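Local coordinates for UPF0045 protein MTH_1187 (Methanothermobacter thermautotrophicus, PDB 1LXN) that is of unknown function but may bind thiamine or a similar small molecule, and assembles as a homotetramer, at residues T7-L11 against S69-Y73; A28-V34 against E55-A60; T43-A47 against R86-D90. All coordinates share one frame; numbering follows the deposited sequence.

Contact 1: residues T7-L11 against S69-Y73; sequences TVIPL and SDRVY
Val8 and Val72 both turn CG1 anti to the backbone N (chi1 -176° and -174°), which brings these methyls together at 3.4 Å, tighter than an ordinary van der Waals contact. The pair joins the first and last strands of a ferredoxin-like antiparallel sheet, on the face that helix 50-66 covers with Val64 and Leu65. Ile9 and Tyr73 form a hydrogen-bonded pair, with Tyr73 N to Ile9 O at 2.8 Å. Pro10 suits the next, non-hydrogen-bonded place opposite Val72, where no N-H is needed for this partner strand. Beyond it, Leu11 N reaches Arg71 O at 2.7 Å in an almost straight bond (169°), and Ser69 OG adds a weak bond to the same oxygen. Leu11 CD1 rests on the extended Arg71 chain, 3.9 Å from its CD, and lies 3.9 Å from Tyr73 CB. With an alanine here, that methyl contact would be lost, and the Arg71 chain is likely to turn more freely beside a gap next to Tyr73. Tyr73 O accepts Ile9 N at 2.8 Å, from above its carbonyl plane, and also a water that lies 2.7 Å from Thr7 OG1.

Contact 2: residues A28-V34 against E55-A60; sequences ALKKLNV and EAVKAA
Ala56 CB meets three larger side chains: Leu29 CD2 at 3.5 Å, Leu32 CB at 4.1 Å and Val34 CG1, also at 4.1 Å. A single methyl suits this place, because it lets branched residues close in on the helix backbone itself. Leu29 does so most directly, its CD2 lying 3.4 Å from Ala56 O while its CG packs on Ala60 CB. Leu32 sets CG against Ala56 CA at 3.8 Å and turns CD2 to the methyl of Ala59, with CD1 reaching the CB of Glu55. Just before Leu29, Ala28 CB comes to 3.4 Å from Ala59 O. Where alanine faces alanine the backbones come close, Ala28 CA lying 5.2 Å from Ala60 CA. No hydrogen bond crosses between the segments; they meet by van der Waals packing of methyls on one another and on the helix backbone. Here the end of helix 19-29 lies beside helix 50-66, the two helices that cover one face of the ferredoxin-like sheet; below them Leu29 and Ala60 touch Leu6 of the central strand 2-10, and Val34 touches Ala47. Leu32 is placed by a type I turn from Leu29 to Leu32, in which Leu32 N bonds Leu29 O. An inverse gamma turn centred on Asn33 then swings the chain round to Val34, and Asn33 N is held by the carboxylate of Glu52. Farther out, Lys58 NZ forms a salt bridge to Glu55 OE2 at 2.6 Å, meeting it from above the carboxylate plane, one turn apart on the exposed side of the helix.

Contact 3: residues T43-A47 against R86-D90; sequences TLLEA and RGLRD
Glu46 OE2 is gripped by two donors: Leu88 N at 2.7 Å, in a bond of 163° at the hydrogen, and a water at 2.6 Å. The backbone N-H comes in on the anti lone pair, away from the other carboxylate oxygen. The same water accepts Arg89 N, so one oxygen serves two successive amides at the start of a helix, one directly and one through solvent. A glutamate suits this place on the strand because its chain is long enough to span the distance to the helix: it is extended beyond CG (chi2 -178°), and carries the carboxylate out from the sheet. On the way its CG lies 3.7 Å from Leu88 CG, so the aliphatic part of the acid packs while its end bonds. Leu88 completes the apolar side by laying CD1 on Leu44 CB at 3.6 Å. Leu44 and Glu46, two apart on strand 42-47, share one face of the ferredoxin-like sheet, and helix 88-98 starts against that face; Leu45 between them points the other way, to Leu53 of helix 50-66. Thr3 of the neighbouring strand 2-10 extends the seat for Leu88. Gly87 holds the N-cap position without a side chain of its own to accept an amide, and a CB there would come within 2.9 Å of Glu46 OE2, a clash. Its N-H bonds Asp90 OD2 at 2.9 Å and 175°, which is one half of a capping box. A carboxylate beside the first amides of a helix would probably also be steadied by the positive end of the helix dipole. One turn further along the helix, Ser94 OG bonds Asp90 O.

In the fold
From the N terminus, strand 2-10 comes first, and its end enters contact 1, which closes the longest loop by returning the chain at 69-73. Within that loop lies contact 2, where the end of helix 19-29 meets helix 50-66 after the hairpin of strands 35-39 and 42-47. Contact 3 starts on the second strand of that hairpin and closes on the start of helix 88-98, so it crosses both other contacts along the chain. Contacts 1 and 2 touch through Val8 and Ala60, and contacts 2 and 3 through Leu29 and Val34 on strand 42-47. The helix pair thus sits on one face of the sheet, and the start of helix 88-98 meets the other.

Contact 1: residues T7-L11 against S69-Y73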
loop_
_atom_site.group_PDB
_atom_site.type_symbol
_atom_site.label_atom_id
_atom_site.label_comp_id
_atom_site.label_asym_id
_atom_site.label_seq_id
_atom_site.Cartn_x
_atom_site.Cartn_y
_atom_site.Cartn_z
ATOM N N THR A 7 1.056 -4.270 -1.895
ATOM C CA THR A 7 1.645 -5.443 -1.269
ATOM C C THR A 7 3.053 -5.557 -1.843
ATOM O O THR A 7 3.233 -5.617 -3.062
ATOM C CB THR A 7 0.872 -6.749 -1.584
ATOM O OG1 THR A 7 1.190 -7.179 -2.912
ATOM C CG2 THR A 7 -0.636 -6.526 -1.490
ATOM N N VAL A 8 4.047 -5.532 -0.965
ATOM C CA VAL A 8 5.439 -5.658 -1.372
ATOM C C VAL A 8 5.861 -7.004 -0.803
ATOM O O VAL A 8 5.908 -7.179 0.410
ATOM C CB VAL A 8 6.309 -4.539 -0.767
ATOM C CG1 VAL A 8 7.734 -4.643 -1.301
ATOM C CG2 VAL A 8 5.715 -3.178 -1.102
ATOM N N ILE A 9 6.154 -7.957 -1.680
ATOM C CA ILE A 9 6.518 -9.296 -1.242
ATOM C C ILE A 9 7.924 -9.708 -1.663
ATOM O O ILE A 9 8.195 -9.911 -2.840
ATOM C CB ILE A 9 5.513 -10.339 -1.797
ATOM C CG1 ILE A 9 4.077 -9.902 -1.480
ATOM C CG2 ILE A 9 5.790 -11.708 -1.194
ATOM C CD1 ILE A 9 3.001 -10.828 -2.040
ATOM N N PRO A 10 8.846 -9.814 -0.699
ATOM C CA PRO A 10 10.210 -10.217 -1.052
ATOM C C PRO A 10 10.202 -11.718 -1.319
ATOM O O PRO A 10 9.514 -12.467 -0.627
ATOM C CB PRO A 10 11.014 -9.838 0.190
ATOM C CG PRO A 10 10.011 -10.026 1.307
ATOM C CD PRO A 10 8.743 -9.437 0.723
ATOM N N LEU A 11 10.947 -12.145 -2.333
ATOM C CA LEU A 11 11.019 -13.555 -2.704
ATOM C C LEU A 11 12.421 -14.135 -2.457
ATOM O O LEU A 11 13.420 -13.431 -2.573
ATOM C CB LEU A 11 10.648 -13.706 -4.183
ATOM C CG LEU A 11 9.319 -13.081 -4.630
ATOM C CD1 LEU A 11 9.123 -13.307 -6.126
ATOM C CD2 LEU A 11 8.167 -13.708 -3.848
ATOM N N SER A 69 16.478 -7.852 0.471
ATOM C CA SER A 69 15.876 -8.769 -0.492
ATOM C C SER A 69 16.459 -8.590 -1.889
ATOM O O SER A 69 16.642 -7.464 -2.354
ATOM C CB SER A 69 14.364 -8.570 -0.550
ATOM O OG SER A 69 13.782 -9.517 -1.427
ATOM N N ASP A 70 16.746 -9.708 -2.550
ATOM C CA ASP A 70 17.302 -9.691 -3.899
ATOM C C ASP A 70 16.231 -9.807 -4.981
ATOM O O ASP A 70 16.536 -9.748 -6.177
ATOM C CB ASP A 70 18.317 -10.821 -4.065
ATOM C CG ASP A 70 19.683 -10.466 -3.499
ATOM O OD1 ASP A 70 20.450 -11.398 -3.181
ATOM O OD2 ASP A 70 19.994 -9.259 -3.390
ATOM N N ARG A 71 14.982 -9.993 -4.563
ATOM C CA ARG A 71 13.877 -10.095 -5.509
ATOM C C ARG A 71 12.576 -9.657 -4.851
ATOM O O ARG A 71 12.095 -10.289 -3.913
ATOM C CB ARG A 71 13.741 -11.526 -6.039
ATOM C CG ARG A 71 12.722 -11.652 -7.168
ATOM C CD ARG A 71 12.654 -13.054 -7.742
ATOM N NE ARG A 71 11.719 -13.128 -8.866
ATOM C CZ ARG A 71 11.522 -14.216 -9.613
ATOM N NH1 ARG A 71 12.196 -15.332 -9.360
ATOM N NH2 ARG A 71 10.644 -14.191 -10.615
ATOM N N VAL A 72 12.011 -8.564 -5.347
ATOM C CA VAL A 72 10.773 -8.049 -4.789
ATOM C C VAL A 72 9.623 -8.087 -5.791
ATOM O O VAL A 72 9.745 -7.631 -6.934
ATOM C CB VAL A 72 10.970 -6.610 -4.263
ATOM C CG1 VAL A 72 9.720 -6.138 -3.551
ATOM C CG2 VAL A 72 12.161 -6.572 -3.308
ATOM N N TYR A 73 8.509 -8.658 -5.345
ATOM C CA TYR A 73 7.308 -8.782 -6.152
ATOM C C TYR A 73 6.290 -7.813 -5.570
ATOM O O TYR A 73 5.731 -8.057 -4.495
ATOM C CB TYR A 73 6.767 -10.205 -6.068
ATOM C CG TYR A 73 5.579 -10.452 -6.967
ATOM C CD1 TYR A 73 5.739 -10.577 -8.348
ATOM C CD2 TYR A 73 4.294 -10.564 -6.438
ATOM C CE1 TYR A 73 4.647 -10.813 -9.174
ATOM C CE2 TYR A 73 3.197 -10.797 -7.259
ATOM C CZ TYR A 73 3.381 -10.922 -8.619
ATOM O OH TYR A 73 2.298 -11.170 -9.425
HETATM O O HOH W 1 2.946 -8.540 -4.446
HETATM O O HOH W 2 15.411 -12.305 -1.374
#

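Contact 2: residues A28-V34 against E55-A60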
loop_
_atom_site.group_PDB
_atom_site.type_symbol
_atom_site.label_atom_id
_atom_site.label_comp_id
_atom_site.label_asym_id
_atom_site.label_seq_id
_atom_site.Cartn_x
_atom_site.Cartn_y
_atom_site.Cartn_z
ATOM N N ALA A 28 8.712 3.197 5.157
ATOM C CA ALA A 28 9.104 4.068 4.052
ATOM C C ALA A 28 7.896 4.859 3.553
ATOM O O ALA A 28 8.020 6.028 3.192
ATOM C CB ALA A 28 9.707 3.246 2.918
ATOM N N LEU A 29 6.731 4.208 3.544
ATOM C CA LEU A 29 5.466 4.814 3.116
ATOM C C LEU A 29 5.097 5.992 4.006
ATOM O O LEU A 29 4.652 7.032 3.527
ATOM C CB LEU A 29 4.319 3.796 3.206
ATOM C CG LEU A 29 4.063 2.815 2.074
ATOM C CD1 LEU A 29 3.103 1.730 2.537
ATOM C CD2 LEU A 29 3.488 3.568 0.887
ATOM N N LYS A 30 5.265 5.798 5.309
ATOM C CA LYS A 30 4.939 6.806 6.313
ATOM C C LYS A 30 5.592 8.167 6.094
ATOM O O LYS A 30 5.120 9.169 6.628
ATOM C CB LYS A 30 5.326 6.294 7.706
ATOM C CG LYS A 30 4.558 5.069 8.155
ATOM C CD LYS A 30 5.116 4.491 9.455
ATOM C CE LYS A 30 4.998 5.466 10.618
ATOM N NZ LYS A 30 5.525 4.878 11.890
ATOM N N LYS A 31 6.678 8.201 5.330
ATOM C CA LYS A 31 7.385 9.452 5.087
ATOM C C LYS A 31 6.756 10.329 4.010
ATOM O O LYS A 31 7.094 11.508 3.898
ATOM C CB LYS A 31 8.844 9.170 4.722
ATOM C CG LYS A 31 9.585 8.328 5.746
ATOM C CD LYS A 31 11.061 8.235 5.399
ATOM C CE LYS A 31 11.789 7.261 6.317
ATOM N NZ LYS A 31 11.373 7.452 7.732
ATOM N N LEU A 32 5.853 9.760 3.215
ATOM C CA LEU A 32 5.194 10.517 2.155
ATOM C C LEU A 32 3.856 11.041 2.644
ATOM O O LEU A 32 3.363 10.619 3.686
ATOM C CB LEU A 32 4.999 9.652 0.900
ATOM C CG LEU A 32 6.245 9.368 0.040
ATOM C CD1 LEU A 32 6.875 10.690 -0.400
ATOM C CD2 LEU A 32 7.258 8.549 0.818
ATOM N N ASN A 33 3.260 11.956 1.891
ATOM C CA ASN A 33 1.988 12.528 2.296
ATOM C C ASN A 33 0.778 11.676 1.919
ATOM O O ASN A 33 -0.091 12.110 1.168
ATOM C CB ASN A 33 1.840 13.934 1.717
ATOM C CG ASN A 33 0.686 14.693 2.337
ATOM O OD1 ASN A 33 0.506 14.676 3.559
ATOM N ND2 ASN A 33 -0.101 15.372 1.503
ATOM N N VAL A 34 0.731 10.456 2.445
ATOM C CA VAL A 34 -0.383 9.551 2.181
ATOM C C VAL A 34 -0.901 8.971 3.493
ATOM O O VAL A 34 -0.186 8.943 4.496
ATOM C CB VAL A 34 0.038 8.358 1.286
ATOM C CG1 VAL A 34 0.596 8.860 -0.039
ATOM C CG2 VAL A 34 1.068 7.492 2.020
ATOM N N GLU A 55 5.215 7.866 -5.633
ATOM C CA GLU A 55 6.419 8.080 -4.842
ATOM C C GLU A 55 6.374 7.199 -3.586
ATOM O O GLU A 55 7.395 6.655 -3.174
ATOM C CB GLU A 55 6.562 9.553 -4.441
ATOM C CG GLU A 55 6.863 10.509 -5.598
ATOM C CD GLU A 55 8.145 10.160 -6.346
ATOM O OE1 GLU A 55 9.204 9.989 -5.694
ATOM O OE2 GLU A 55 8.096 10.060 -7.594
ATOM N N ALA A 56 5.197 7.059 -2.983
ATOM C CA ALA A 56 5.073 6.229 -1.787
ATOM C C ALA A 56 5.306 4.755 -2.135
ATOM O O ALA A 56 5.948 4.022 -1.376
ATOM C CB ALA A 56 3.699 6.409 -1.150
ATOM N N VAL A 57 4.794 4.329 -3.286
ATOM C CA VAL A 57 4.961 2.950 -3.730
ATOM C C VAL A 57 6.420 2.654 -4.064
ATOM O O VAL A 57 6.931 1.594 -3.707
ATOM C CB VAL A 57 4.060 2.638 -4.956
ATOM C CG1 VAL A 57 4.387 1.252 -5.531
ATOM C CG2 VAL A 57 2.592 2.693 -4.532
ATOM N N LYS A 58 7.092 3.579 -4.746
ATOM C CA LYS A 58 8.502 3.376 -5.073
ATOM C C LYS A 58 9.307 3.283 -3.785
ATOM O O LYS A 58 10.182 2.432 -3.649
ATOM C CB LYS A 58 9.054 4.528 -5.923
ATOM C CG LYS A 58 8.708 4.440 -7.402
ATOM C CD LYS A 58 9.337 5.575 -8.207
ATOM C CE LYS A 58 8.760 6.927 -7.813
ATOM N NZ LYS A 58 9.249 8.035 -8.690
ATOM N N ALA A 59 9.002 4.158 -2.836
ATOM C CA ALA A 59 9.705 4.167 -1.562
ATOM C C ALA A 59 9.547 2.839 -0.816
ATOM O O ALA A 59 10.521 2.301 -0.282
ATOM C CB ALA A 59 9.202 5.315 -0.697
ATOM N N ALA A 60 8.324 2.314 -0.785
ATOM C CA ALA A 60 8.058 1.060 -0.092
ATOM C C ALA A 60 8.820 -0.074 -0.762
ATOM O O ALA A 60 9.463 -0.881 -0.091
ATOM C CB ALA A 60 6.562 0.769 -0.080
#

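Contact 3: residues T43-A47 against R86-D90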
loop_
_atom_site.group_PDB
_atom_site.type_symbol
_atom_site.label_atom_id
_atom_site.label_comp_id
_atom_site.label_asym_id
_atom_site.label_seq_id
_atom_site.Cartn_x
_atom_site.Cartn_y
_atom_site.Cartn_z
ATOM N N THR A 43 -1.331 -3.343 2.405
ATOM C CA THR A 43 -1.579 -2.035 2.998
ATOM C C THR A 43 -2.503 -1.159 2.139
ATOM O O THR A 43 -2.266 -0.958 0.945
ATOM C CB THR A 43 -0.255 -1.282 3.251
ATOM O OG1 THR A 43 0.577 -2.065 4.112
ATOM C CG2 THR A 43 -0.516 0.055 3.927
ATOM N N LEU A 44 -3.565 -0.655 2.763
ATOM C CA LEU A 44 -4.534 0.210 2.101
ATOM C C LEU A 44 -3.998 1.641 2.114
ATOM O O LEU A 44 -3.363 2.058 3.075
ATOM C CB LEU A 44 -5.873 0.136 2.842
ATOM C CG LEU A 44 -6.862 -1.001 2.532
ATOM C CD1 LEU A 44 -6.149 -2.225 2.033
ATOM C CD2 LEU A 44 -7.679 -1.311 3.780
ATOM N N LEU A 45 -4.250 2.391 1.048
ATOM C CA LEU A 45 -3.757 3.760 0.960
ATOM C C LEU A 45 -4.782 4.757 0.436
ATOM O O LEU A 45 -5.722 4.400 -0.277
ATOM C CB LEU A 45 -2.536 3.816 0.031
ATOM C CG LEU A 45 -1.320 2.927 0.331
ATOM C CD1 LEU A 45 -0.440 2.825 -0.909
ATOM C CD2 LEU A 45 -0.537 3.506 1.501
ATOM N N GLU A 46 -4.575 6.016 0.800
ATOM C CA GLU A 46 -5.399 7.121 0.330
ATOM C C GLU A 46 -4.397 8.223 0.005
ATOM O O GLU A 46 -3.498 8.520 0.802
ATOM C CB GLU A 46 -6.371 7.609 1.401
ATOM C CG GLU A 46 -7.395 6.584 1.825
ATOM C CD GLU A 46 -8.363 7.146 2.845
ATOM O OE1 GLU A 46 -8.004 8.148 3.497
ATOM O OE2 GLU A 46 -9.469 6.584 3.003
ATOM N N ALA A 47 -4.536 8.808 -1.176
ATOM C CA ALA A 47 -3.630 9.864 -1.604
ATOM C C ALA A 47 -4.434 10.959 -2.282
ATOM O O ALA A 47 -5.553 10.721 -2.733
ATOM C CB ALA A 47 -2.588 9.292 -2.569
ATOM N N ARG A 86 -14.537 9.345 -2.389
ATOM C CA ARG A 86 -14.747 8.161 -1.571
ATOM C C ARG A 86 -13.461 7.644 -0.946
ATOM O O ARG A 86 -12.564 7.186 -1.652
ATOM C CB ARG A 86 -15.366 7.042 -2.418
ATOM C CG ARG A 86 -16.753 7.342 -2.964
ATOM C CD ARG A 86 -17.848 6.918 -1.994
ATOM N NE ARG A 86 -19.178 7.024 -2.600
ATOM C CZ ARG A 86 -19.814 8.173 -2.805
ATOM N NH1 ARG A 86 -19.248 9.320 -2.445
ATOM N NH2 ARG A 86 -21.008 8.177 -3.387
ATOM N N GLY A 87 -13.375 7.720 0.377
ATOM C CA GLY A 87 -12.208 7.207 1.066
ATOM C C GLY A 87 -12.440 5.733 1.363
ATOM O O GLY A 87 -13.502 5.194 1.049
ATOM N N LEU A 88 -11.454 5.079 1.967
ATOM C CA LEU A 88 -11.552 3.664 2.298
ATOM C C LEU A 88 -12.807 3.374 3.123
ATOM O O LEU A 88 -13.577 2.463 2.802
ATOM C CB LEU A 88 -10.297 3.215 3.069
ATOM C CG LEU A 88 -8.952 3.320 2.329
ATOM C CD1 LEU A 88 -7.803 3.104 3.301
ATOM C CD2 LEU A 88 -8.894 2.297 1.205
ATOM N N ARG A 89 -13.008 4.152 4.183
ATOM C CA ARG A 89 -14.163 3.983 5.058
ATOM C C ARG A 89 -15.482 4.168 4.296
ATOM O O ARG A 89 -16.406 3.360 4.435
ATOM C CB ARG A 89 -14.101 4.982 6.224
ATOM C CG ARG A 89 -15.213 4.777 7.257
ATOM C CD ARG A 89 -15.414 6.001 8.160
ATOM N NE ARG A 89 -14.267 6.269 9.028
ATOM C CZ ARG A 89 -13.858 5.462 10.003
ATOM N NH1 ARG A 89 -14.502 4.324 10.245
ATOM N NH2 ARG A 89 -12.800 5.791 10.739
ATOM N N ASP A 90 -15.568 5.229 3.495
ATOM C CA ASP A 90 -16.779 5.502 2.715
ATOM C C ASP A 90 -17.165 4.291 1.875
ATOM O O ASP A 90 -18.334 3.923 1.806
ATOM C CB ASP A 90 -16.584 6.695 1.766
ATOM C CG ASP A 90 -16.319 7.996 2.496
ATOM O OD1 ASP A 90 -16.961 8.238 3.539
ATOM O OD2 ASP A 90 -15.478 8.788 2.009
HETATM O O HOH W 3 -11.091 6.363 5.000
#